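Benzoylformate decarboxylase (Mycobacterium smegmatis, PDB 4Q9D) belongs to the thiamine pyrophosphate-dependent enzymes and binds a magnesium ion through its C-terminal cofactor-binding domain. Local coordinates at residues B[215-218]-B[219-223]; B[322-325]-B[326-330]; B[502-505]-B[506-510]. All blocks are in the same frame, centred on the assembly; numbering follows the deposited sequence.

Interaction 1 (B[215-218]-B[219-223])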
ATOM      1  N   GLY B 215      29.411   0.196  17.154  1.00 25.64           N
ATOM      2  CA  GLY B 215      30.727  -0.208  17.671  1.00 19.15           C
ATOM      3  C   GLY B 215      31.414   1.012  18.282  1.00 28.91           C
ATOM      4  O   GLY B 215      32.632   1.086  18.333  1.00 27.88           O
ATOM      5  N   ALA B 216      30.630   1.981  18.761  1.00 22.81           N
ATOM      6  CA  ALA B 216      31.200   3.265  19.202  1.00 23.95           C
ATOM      7  C   ALA B 216      31.276   3.414  20.736  1.00 20.58           C
ATOM      8  O   ALA B 216      31.312   4.514  21.269  1.00 25.10           O
ATOM      9  CB  ALA B 216      30.413   4.420  18.585  1.00 22.08           C
ATOM     10  N   TRP B 217      31.273   2.296  21.445  1.00 25.40           N
ATOM     11  CA  TRP B 217      31.376   2.311  22.901  1.00 26.83           C
ATOM     12  C   TRP B 217      32.560   3.172  23.412  1.00 24.13           C
ATOM     13  O   TRP B 217      32.398   4.067  24.262  1.00 27.37           O
ATOM     14  CB  TRP B 217      31.527   0.869  23.351  1.00 22.95           C
ATOM     15  CG  TRP B 217      31.704   0.618  24.783  1.00 27.42           C
ATOM     16  CD1 TRP B 217      32.892   0.611  25.473  1.00 33.00           C
ATOM     17  CD2 TRP B 217      30.692   0.229  25.721  1.00 27.86           C
ATOM     18  NE1 TRP B 217      32.668   0.266  26.785  1.00 32.94           N
ATOM     19  CE2 TRP B 217      31.333   0.016  26.964  1.00 23.69           C
ATOM     20  CE3 TRP B 217      29.306   0.048  25.636  1.00 25.31           C
ATOM     21  CZ2 TRP B 217      30.639  -0.368  28.114  1.00 25.81           C
ATOM     22  CZ3 TRP B 217      28.611  -0.344  26.783  1.00 29.24           C
ATOM     23  CH2 TRP B 217      29.290  -0.550  28.016  1.00 26.90           C
ATOM     24  N   ASP B 218      33.747   2.905  22.889  1.00 23.97           N
ATOM     25  CA  ASP B 218      34.937   3.635  23.338  1.00 29.54           C
ATOM     26  C   ASP B 218      34.875   5.097  22.944  1.00 30.24           C
ATOM     27  O   ASP B 218      35.229   5.958  23.740  1.00 29.92           O
ATOM     28  CB  ASP B 218      36.223   2.972  22.807  1.00 27.00           C
ATOM     29  CG  ASP B 218      36.446   1.597  23.413  1.00 29.12           C
ATOM     30  OD1 ASP B 218      35.930   1.351  24.520  1.00 36.01           O
ATOM     31  OD2 ASP B 218      37.102   0.762  22.783  1.00 39.44           O
ATOM     32  N   ALA B 219      34.415   5.383  21.726  1.00 25.93           N
ATOM     33  CA  ALA B 219      34.322   6.769  21.294  1.00 26.32           C
ATOM     34  C   ALA B 219      33.317   7.518  22.139  1.00 21.03           C
ATOM     35  O   ALA B 219      33.481   8.710  22.383  1.00 27.98           O
ATOM     36  CB  ALA B 219      33.946   6.880  19.807  1.00 26.64           C
ATOM     37  N   GLY B 220      32.260   6.845  22.579  1.00 25.64           N
ATOM     38  CA  GLY B 220      31.266   7.517  23.411  1.00 21.54           C
ATOM     39  C   GLY B 220      31.882   7.871  24.773  1.00 26.28           C
ATOM     40  O   GLY B 220      31.690   8.960  25.324  1.00 26.79           O
ATOM     41  N   ILE B 221      32.634   6.935  25.324  1.00 24.76           N
ATOM     42  CA  ILE B 221      33.315   7.158  26.604  1.00 28.42           C
ATOM     43  C   ILE B 221      34.311   8.319  26.518  1.00 30.08           C
ATOM     44  O   ILE B 221      34.329   9.211  27.367  1.00 30.75           O
ATOM     45  CB  ILE B 221      34.063   5.899  27.033  1.00 28.04           C
ATOM     46  CG1 ILE B 221      33.064   4.836  27.512  1.00 25.09           C
ATOM     47  CG2 ILE B 221      35.107   6.231  28.145  1.00 31.43           C
ATOM     48  CD1 ILE B 221      33.707   3.455  27.632  1.00 24.50           C
ATOM     49  N   GLU B 222      35.120   8.314  25.465  1.00 28.77           N
ATOM     50  CA  GLU B 222      36.106   9.365  25.266  1.00 28.39           C
ATOM     51  C   GLU B 222      35.447  10.742  25.148  1.00 29.82           C
ATOM     52  O   GLU B 222      35.893  11.722  25.760  1.00 32.99           O
ATOM     53  CB  GLU B 222      36.963   9.057  24.031  1.00 23.90           C
ATOM     54  CG  GLU B 222      38.098  10.059  23.831  1.00 34.66           C
ATOM     55  CD  GLU B 222      38.884   9.813  22.550  1.00 45.78           C
ATOM     56  OE1 GLU B 222      38.354   9.148  21.633  1.00 53.55           O
ATOM     57  OE2 GLU B 222      40.030  10.293  22.463  1.00 50.25           O
ATOM     58  N   PHE B 223      34.363  10.825  24.386  1.00 26.83           N
ATOM     59  CA  PHE B 223      33.630  12.083  24.313  1.00 30.03           C
ATOM     60  C   PHE B 223      33.006  12.464  25.657  1.00 26.68           C
ATOM     61  O   PHE B 223      33.058  13.614  26.079  1.00 25.63           O
ATOM     62  CB  PHE B 223      32.543  12.048  23.230  1.00 24.22           C
ATOM     63  CG  PHE B 223      31.758  13.333  23.141  1.00 25.51           C
ATOM     64  CD1 PHE B 223      32.326  14.472  22.591  1.00 24.17           C
ATOM     65  CD2 PHE B 223      30.468  13.403  23.620  1.00 24.26           C
ATOM     66  CE1 PHE B 223      31.609  15.662  22.520  1.00 22.59           C
ATOM     67  CE2 PHE B 223      29.749  14.568  23.533  1.00 25.31           C
ATOM     68  CZ  PHE B 223      30.328  15.710  22.997  1.00 29.39           C
TER
HETATM   69  O   HOH W   1      34.727   3.339  19.382  1.00 29.65           O
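The N-terminal turn of helix 217-227 brings Ala-216, Trp-217 and Asp-218 against Ala-219, Gly-220, Ile-221 and Glu-222. Ala-216 holds the N-cap position, and its carbonyl oxygen starts the helical bonding by accepting from Gly-220 N at 2.8 Å. Ile-221 N then bonds to Trp-217 O, and Glu-222 N to Asp-218 O at 2.9 Å.

Ala-216 offers no side-chain acceptor; a water bonds to the first turn, accepting from Ala-219 N at 3.1 Å. The same water donates to Gly-215 O over 3.3 Å, tying the turn to the residue that ends the preceding helix 209-213. Gly-215 does so with positive phi (72°) in a Schellman motif, so one helix closes and the next begins within a few residues. Both helices belong to the central domain, a Rossmann-like fold with a six-stranded parallel sheet, and lie on the connection from strand 203-207 to strand 231-233.

Ile-221 reaches back to the indole of Trp-217. Its CG1 lies beside its own backbone N (chi1 -73°) and passes 3.4 Å from Trp-217 O, which sends the terminal methyl toward the start of the helix. That methyl, CD1, meets the pyrrole part of the indole obliquely, 3.5 Å from Trp-217 NE1 and 3.7 Å from Trp-217 CD1. With CG opposite the backbone N (chi1 178°), the indole lies beside its own carbonyl carbon, where the Ile-221 methyl meets it. At its edge, in the ring plane, Asp-218 OD1 approaches Trp-217 CD1 to 3.3 Å. Pro-243 packs on both Trp-217 and Ile-221, while Pro-394 and Asp-212 also touch the indole.

Interaction 2 (B[322-325]-B[326-330])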
ATOM      1  N   LEU B 322      30.869  11.115  17.196  1.00 23.49           N
ATOM      2  CA  LEU B 322      31.435  11.184  18.553  1.00 26.76           C
ATOM      3  C   LEU B 322      32.951  11.434  18.538  1.00 25.64           C
ATOM      4  O   LEU B 322      33.427  12.318  19.234  1.00 25.66           O
ATOM      5  CB  LEU B 322      31.110   9.927  19.378  1.00 23.04           C
ATOM      6  CG  LEU B 322      29.676   9.803  19.926  1.00 30.28           C
ATOM      7  CD1 LEU B 322      29.353   8.323  20.233  1.00 19.57           C
ATOM      8  CD2 LEU B 322      29.468  10.701  21.160  1.00 24.11           C
ATOM      9  N   SER B 323      33.685  10.675  17.729  1.00 23.04           N
ATOM     10  CA  SER B 323      35.123  10.875  17.547  1.00 30.99           C
ATOM     11  C   SER B 323      35.424  12.291  17.118  1.00 33.67           C
ATOM     12  O   SER B 323      36.338  12.924  17.628  1.00 33.72           O
ATOM     13  CB  SER B 323      35.680   9.935  16.475  1.00 27.04           C
ATOM     14  OG  SER B 323      35.463   8.603  16.873  1.00 54.16           O
ATOM     15  N   ARG B 324      34.652  12.784  16.160  1.00 29.27           N
ATOM     16  CA  ARG B 324      34.882  14.116  15.642  1.00 30.68           C
ATOM     17  C   ARG B 324      34.536  15.219  16.665  1.00 33.56           C
ATOM     18  O   ARG B 324      35.258  16.198  16.809  1.00 31.00           O
ATOM     19  CB  ARG B 324      34.125  14.292  14.319  1.00 33.67           C
ATOM     20  CG  ARG B 324      34.474  15.549  13.580  1.00 54.97           C
ATOM     21  CD  ARG B 324      35.933  15.582  13.108  1.00 61.31           C
ATOM     22  NE  ARG B 324      36.382  16.967  12.940  1.00 47.36           N
ATOM     23  CZ  ARG B 324      37.640  17.363  13.083  1.00 66.41           C
ATOM     24  NH1 ARG B 324      38.574  16.469  13.383  1.00 81.26           N
ATOM     25  NH2 ARG B 324      37.968  18.647  12.926  1.00 66.34           N
ATOM     26  N   LEU B 325      33.425  15.053  17.368  1.00 26.54           N
ATOM     27  CA  LEU B 325      33.030  15.989  18.407  1.00 28.15           C
ATOM     28  C   LEU B 325      34.090  16.111  19.499  1.00 24.88           C
ATOM     29  O   LEU B 325      34.341  17.195  19.988  1.00 31.59           O
ATOM     30  CB  LEU B 325      31.701  15.554  19.026  1.00 28.61           C
ATOM     31  CG  LEU B 325      30.472  15.936  18.194  1.00 23.59           C
ATOM     32  CD1 LEU B 325      29.223  15.301  18.795  1.00 25.27           C
ATOM     33  CD2 LEU B 325      30.357  17.467  18.148  1.00 19.38           C
ATOM     34  N   THR B 326      34.674  14.987  19.890  1.00 24.71           N
ATOM     35  CA  THR B 326      35.773  14.997  20.839  1.00 38.19           C
ATOM     36  C   THR B 326      36.861  15.978  20.390  1.00 39.27           C
ATOM     37  O   THR B 326      37.266  16.860  21.145  1.00 35.49           O
ATOM     38  CB  THR B 326      36.375  13.603  20.982  1.00 34.81           C
ATOM     39  OG1 THR B 326      35.375  12.719  21.495  1.00 31.99           O
ATOM     40  CG2 THR B 326      37.554  13.642  21.941  1.00 34.91           C
ATOM     41  N   GLU B 327      37.310  15.836  19.148  1.00 31.70           N
ATOM     42  CA  GLU B 327      38.279  16.770  18.593  1.00 34.18           C
ATOM     43  C   GLU B 327      37.781  18.196  18.541  1.00 33.11           C
ATOM     44  O   GLU B 327      38.566  19.097  18.767  1.00 35.52           O
ATOM     45  CB  GLU B 327      38.750  16.318  17.214  1.00 33.33           C
ATOM     46  CG  GLU B 327      39.518  15.025  17.301  1.00 44.85           C
ATOM     47  CD  GLU B 327      39.729  14.365  15.953  1.00 66.74           C
ATOM     48  OE1 GLU B 327      39.180  14.868  14.947  1.00 72.90           O
ATOM     49  OE2 GLU B 327      40.447  13.335  15.898  1.00 79.60           O
ATOM     50  N   LEU B 328      36.490  18.417  18.284  1.00 33.78           N
ATOM     51  CA  LEU B 328      35.999  19.788  18.094  1.00 34.15           C
ATOM     52  C   LEU B 328      35.710  20.556  19.375  1.00 35.34           C
ATOM     53  O   LEU B 328      35.887  21.766  19.407  1.00 35.49           O
ATOM     54  CB  LEU B 328      34.751  19.840  17.201  1.00 32.03           C
ATOM     55  CG  LEU B 328      34.850  19.340  15.756  1.00 41.10           C
ATOM     56  CD1 LEU B 328      33.448  19.080  15.214  1.00 31.59           C
ATOM     57  CD2 LEU B 328      35.532  20.369  14.897  1.00 33.63           C
ATOM     58  N   ILE B 329      35.228  19.884  20.424  1.00 29.83           N
ATOM     59  CA  ILE B 329      34.856  20.633  21.617  1.00 31.19           C
ATOM     60  C   ILE B 329      36.074  21.068  22.479  1.00 34.68           C
ATOM     61  O   ILE B 329      37.127  20.416  22.496  1.00 31.93           O
ATOM     62  CB  ILE B 329      33.802  19.900  22.510  1.00 30.57           C
ATOM     63  CG1 ILE B 329      34.401  18.655  23.143  1.00 23.57           C
ATOM     64  CG2 ILE B 329      32.523  19.555  21.720  1.00 27.62           C
ATOM     65  CD1 ILE B 329      33.685  18.253  24.429  1.00 26.45           C
ATOM     66  N   ASP B 330      35.899  22.178  23.190  1.00 35.14           N
ATOM     67  CA  ASP B 330      36.853  22.632  24.190  1.00 36.98           C
ATOM     68  C   ASP B 330      36.807  21.716  25.395  1.00 37.91           C
ATOM     69  O   ASP B 330      35.756  21.166  25.725  1.00 40.50           O
ATOM     70  CB  ASP B 330      36.465  24.034  24.653  1.00 33.39           C
ATOM     71  CG  ASP B 330      36.595  25.049  23.563  1.00 39.86           C
ATOM     72  OD1 ASP B 330      37.460  24.824  22.679  1.00 40.49           O
ATOM     73  OD2 ASP B 330      35.841  26.057  23.585  1.00 42.44           O
TER
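This is a local contact within the last turns of helix 318-328, where Leu-322 to Leu-325 meet Thr-326 to Ile-329 and the helix ends. The helix follows strand 312-315, an edge strand of the Rossmann-like central domain, and packs against helices 187-199 and 217-227.

Leu-322 O accepts from Thr-326 N at 3.0 Å. The hydroxyl of Thr-326 turns back toward the same carbonyl, its OG1 also 3.0 Å from Leu-322 O. One turn on, Leu-328 N divides its hydrogen between two carbonyls: it bonds to Arg-324 O at 2.9 Å, and only weakly to Leu-325 O at 3.0 Å. Leu-325 O also accepts from Ile-329 N, at 2.9 Å, and Ile-329 is where the chain leaves helical geometry. Lys-226 of helix 217-227 reaches this end as well, its NZ hydrogen-bonded to Thr-326 O and weakly to Ile-329 O.

On the exposed flank, Arg-324 bends at chi2 (65°) and runs across Leu-328 at about a right angle. The far end of the guanidinium comes closest, with NH2 3.6 Å from Leu-328 CD2, while Arg-324 CG rests near the other methyl, CD1. As modelled, the carboxylate of Glu-327 lies at the guanidinium edge, the planes 79° apart; Arg-324 NH1 and Glu-327 OE1 are too close, so this salt bridge is doubtful in detail. Helix 187-199 meets this flank too: Arg-324 and Leu-325 pack on Leu-190, and Leu-328 on Ala-194.

Ile-329 folds back on the helix end with CG1 between its backbone N and carbonyl carbon (chi1 68°). Both branches then lie over the end of one carbonyl: Ile-329 CG1 is 3.5 Å and Ile-329 CG2 3.4 Å from Leu-325 O.

Interaction 3 (B[502-505]-B[506-510])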
ATOM      1  N   THR B 502      13.450 -26.466  38.532  1.00 42.75           N
ATOM      2  CA  THR B 502      12.554 -25.516  39.168  1.00 37.48           C
ATOM      3  C   THR B 502      13.209 -25.196  40.514  1.00 42.42           C
ATOM      4  O   THR B 502      13.384 -26.081  41.343  1.00 37.00           O
ATOM      5  CB  THR B 502      11.158 -26.135  39.356  1.00 45.84           C
ATOM      6  OG1 THR B 502      10.601 -26.440  38.066  1.00 40.29           O
ATOM      7  CG2 THR B 502      10.215 -25.190  40.152  1.00 37.80           C
ATOM      8  N   VAL B 503      13.607 -23.946  40.718  1.00 36.71           N
ATOM      9  CA  VAL B 503      14.378 -23.617  41.902  1.00 36.10           C
ATOM     10  C   VAL B 503      13.461 -23.348  43.111  1.00 34.30           C
ATOM     11  O   VAL B 503      12.360 -22.786  42.969  1.00 33.13           O
ATOM     12  CB  VAL B 503      15.375 -22.472  41.627  1.00 39.54           C
ATOM     13  CG1 VAL B 503      16.129 -22.736  40.311  1.00 31.92           C
ATOM     14  CG2 VAL B 503      14.682 -21.167  41.565  1.00 39.18           C
ATOM     15  N   GLU B 504      13.921 -23.761  44.291  1.00 31.18           N
ATOM     16  CA  GLU B 504      13.137 -23.642  45.531  1.00 35.75           C
ATOM     17  C   GLU B 504      13.619 -22.543  46.491  1.00 28.34           C
ATOM     18  O   GLU B 504      12.935 -22.191  47.464  1.00 30.83           O
ATOM     19  CB  GLU B 504      13.129 -24.989  46.256  1.00 38.06           C
ATOM     20  CG  GLU B 504      12.529 -26.115  45.405  1.00 58.39           C
ATOM     21  CD  GLU B 504      12.891 -27.530  45.878  1.00 65.64           C
ATOM     22  OE1 GLU B 504      13.197 -27.734  47.077  1.00 66.72           O
ATOM     23  OE2 GLU B 504      12.865 -28.449  45.031  1.00 66.31           O
ATOM     24  N   SER B 505      14.782 -21.980  46.207  1.00 33.47           N
ATOM     25  CA  SER B 505      15.402 -21.046  47.134  1.00 34.06           C
ATOM     26  C   SER B 505      16.513 -20.312  46.429  1.00 36.33           C
ATOM     27  O   SER B 505      16.946 -20.716  45.333  1.00 30.09           O
ATOM     28  CB  SER B 505      16.027 -21.827  48.294  1.00 31.80           C
ATOM     29  OG  SER B 505      17.100 -22.631  47.801  1.00 33.12           O
ATOM     30  N   THR B 506      17.021 -19.269  47.074  1.00 31.00           N
ATOM     31  CA  THR B 506      18.191 -18.583  46.552  1.00 27.73           C
ATOM     32  C   THR B 506      19.414 -19.492  46.538  1.00 33.54           C
ATOM     33  O   THR B 506      20.248 -19.391  45.627  1.00 31.14           O
ATOM     34  CB  THR B 506      18.478 -17.279  47.317  1.00 30.67           C
ATOM     35  OG1 THR B 506      18.540 -17.550  48.725  1.00 31.88           O
ATOM     36  CG2 THR B 506      17.375 -16.264  47.045  1.00 24.46           C
ATOM     37  N   ASP B 507      19.535 -20.390  47.519  1.00 26.57           N
ATOM     38  CA  ASP B 507      20.670 -21.330  47.482  1.00 28.27           C
ATOM     39  C   ASP B 507      20.611 -22.226  46.255  1.00 21.98           C
ATOM     40  O   ASP B 507      21.627 -22.475  45.609  1.00 27.76           O
ATOM     41  CB  ASP B 507      20.709 -22.259  48.695  1.00 33.30           C
ATOM     42  CG  ASP B 507      21.091 -21.536  49.991  1.00 52.85           C
ATOM     43  OD1 ASP B 507      21.960 -20.634  49.964  1.00 37.08           O
ATOM     44  OD2 ASP B 507      20.511 -21.888  51.038  1.00 60.12           O
ATOM     45  N   MET B 508      19.435 -22.783  46.003  1.00 28.03           N
ATOM     46  CA  MET B 508      19.261 -23.695  44.865  1.00 24.60           C
ATOM     47  C   MET B 508      19.474 -22.939  43.552  1.00 29.27           C
ATOM     48  O   MET B 508      20.156 -23.428  42.651  1.00 32.25           O
ATOM     49  CB  MET B 508      17.886 -24.340  44.906  1.00 25.61           C
ATOM     50  CG  MET B 508      17.778 -25.491  43.933  1.00 31.12           C
ATOM     51  SD  MET B 508      16.218 -26.346  44.056  1.00 42.21           S
ATOM     52  CE  MET B 508      16.218 -27.166  42.437  1.00 49.82           C
ATOM     53  N   LEU B 509      18.937 -21.723  43.474  1.00 28.44           N
ATOM     54  CA  LEU B 509      19.151 -20.866  42.303  1.00 28.80           C
ATOM     55  C   LEU B 509      20.638 -20.694  42.021  1.00 30.35           C
ATOM     56  O   LEU B 509      21.124 -20.843  40.881  1.00 28.64           O
ATOM     57  CB  LEU B 509      18.465 -19.496  42.499  1.00 20.11           C
ATOM     58  CG  LEU B 509      18.687 -18.483  41.360  1.00 28.04           C
ATOM     59  CD1 LEU B 509      18.239 -19.068  39.996  1.00 22.92           C
ATOM     60  CD2 LEU B 509      17.918 -17.217  41.676  1.00 23.60           C
ATOM     61  N   GLU B 510      21.387 -20.417  43.071  1.00 29.56           N
ATOM     62  CA  GLU B 510      22.807 -20.160  42.898  1.00 27.25           C
ATOM     63  C   GLU B 510      23.499 -21.408  42.418  1.00 29.76           C
ATOM     64  O   GLU B 510      24.359 -21.362  41.517  1.00 31.25           O
ATOM     65  CB  GLU B 510      23.420 -19.698  44.221  1.00 31.29           C
ATOM     66  CG  GLU B 510      24.913 -19.470  44.183  1.00 41.88           C
ATOM     67  CD  GLU B 510      25.514 -19.379  45.598  1.00 51.25           C
ATOM     68  OE1 GLU B 510      24.750 -19.393  46.595  1.00 49.30           O
ATOM     69  OE2 GLU B 510      26.751 -19.301  45.711  1.00 44.02           O
TER
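The carboxylate of Glu-504 is the flat group that meets Met-508: the sulfur stands above its plane, with SD 4.0 Å from Glu-504 CD and 4.1 Å from Glu-504 OE2. The Glu-504 side chain runs at a slant to the methionine, and its backbone N gives a weak hydrogen bond to Met-508 SD at 3.5 Å. Extended beyond CG, the methionine carries its CE on to Thr-502 O, 3.2 Å away.

Ser-505 is the N-cap of helix 506-518. A chi1 of 65° folds OG over the start of the helix, where it accepts from Met-508 N at 3.0 Å in a nearly straight bond (167°). Its carbonyl opens the main-chain series, taking Leu-509 N at 2.9 Å. Val-503 CG2 packs on Leu-509 CB at 4.2 Å.

The cap lies in the short loop of a beta-alpha-beta connection, from strand 499-502, one of the outermost strands, through helix 506-518 to strand 523-528. Val-503 and Leu-509 both rest on Val-527 of that neighbouring strand. Thr-506 bonds through OG1 to Ser-351 N, and with Leu-509 it packs against Val-363 of helix 357-367.

Interactions 1 and 2 are neighbours in the central domain, their centres 11 Å apart, and they join where helices 217-227 and 318-328 lie against each other. Phe-223 is prominent in that interface: its CE1 lies 3.5 Å from Leu-325 CB, and its CA 3.4 Å from Thr-326 OG1. Ala-219 CB meets Ser-323 OG at 3.7 Å. Interaction 3 stands apart in the C-terminal domain, its centre 39 Å from that of interaction 1 and 49 Å from that of interaction 2. That domain also holds the magnesium ion, bound by Asp-434, Asn-461 and Glu-463; none of the three contacts contributes a residue to this site.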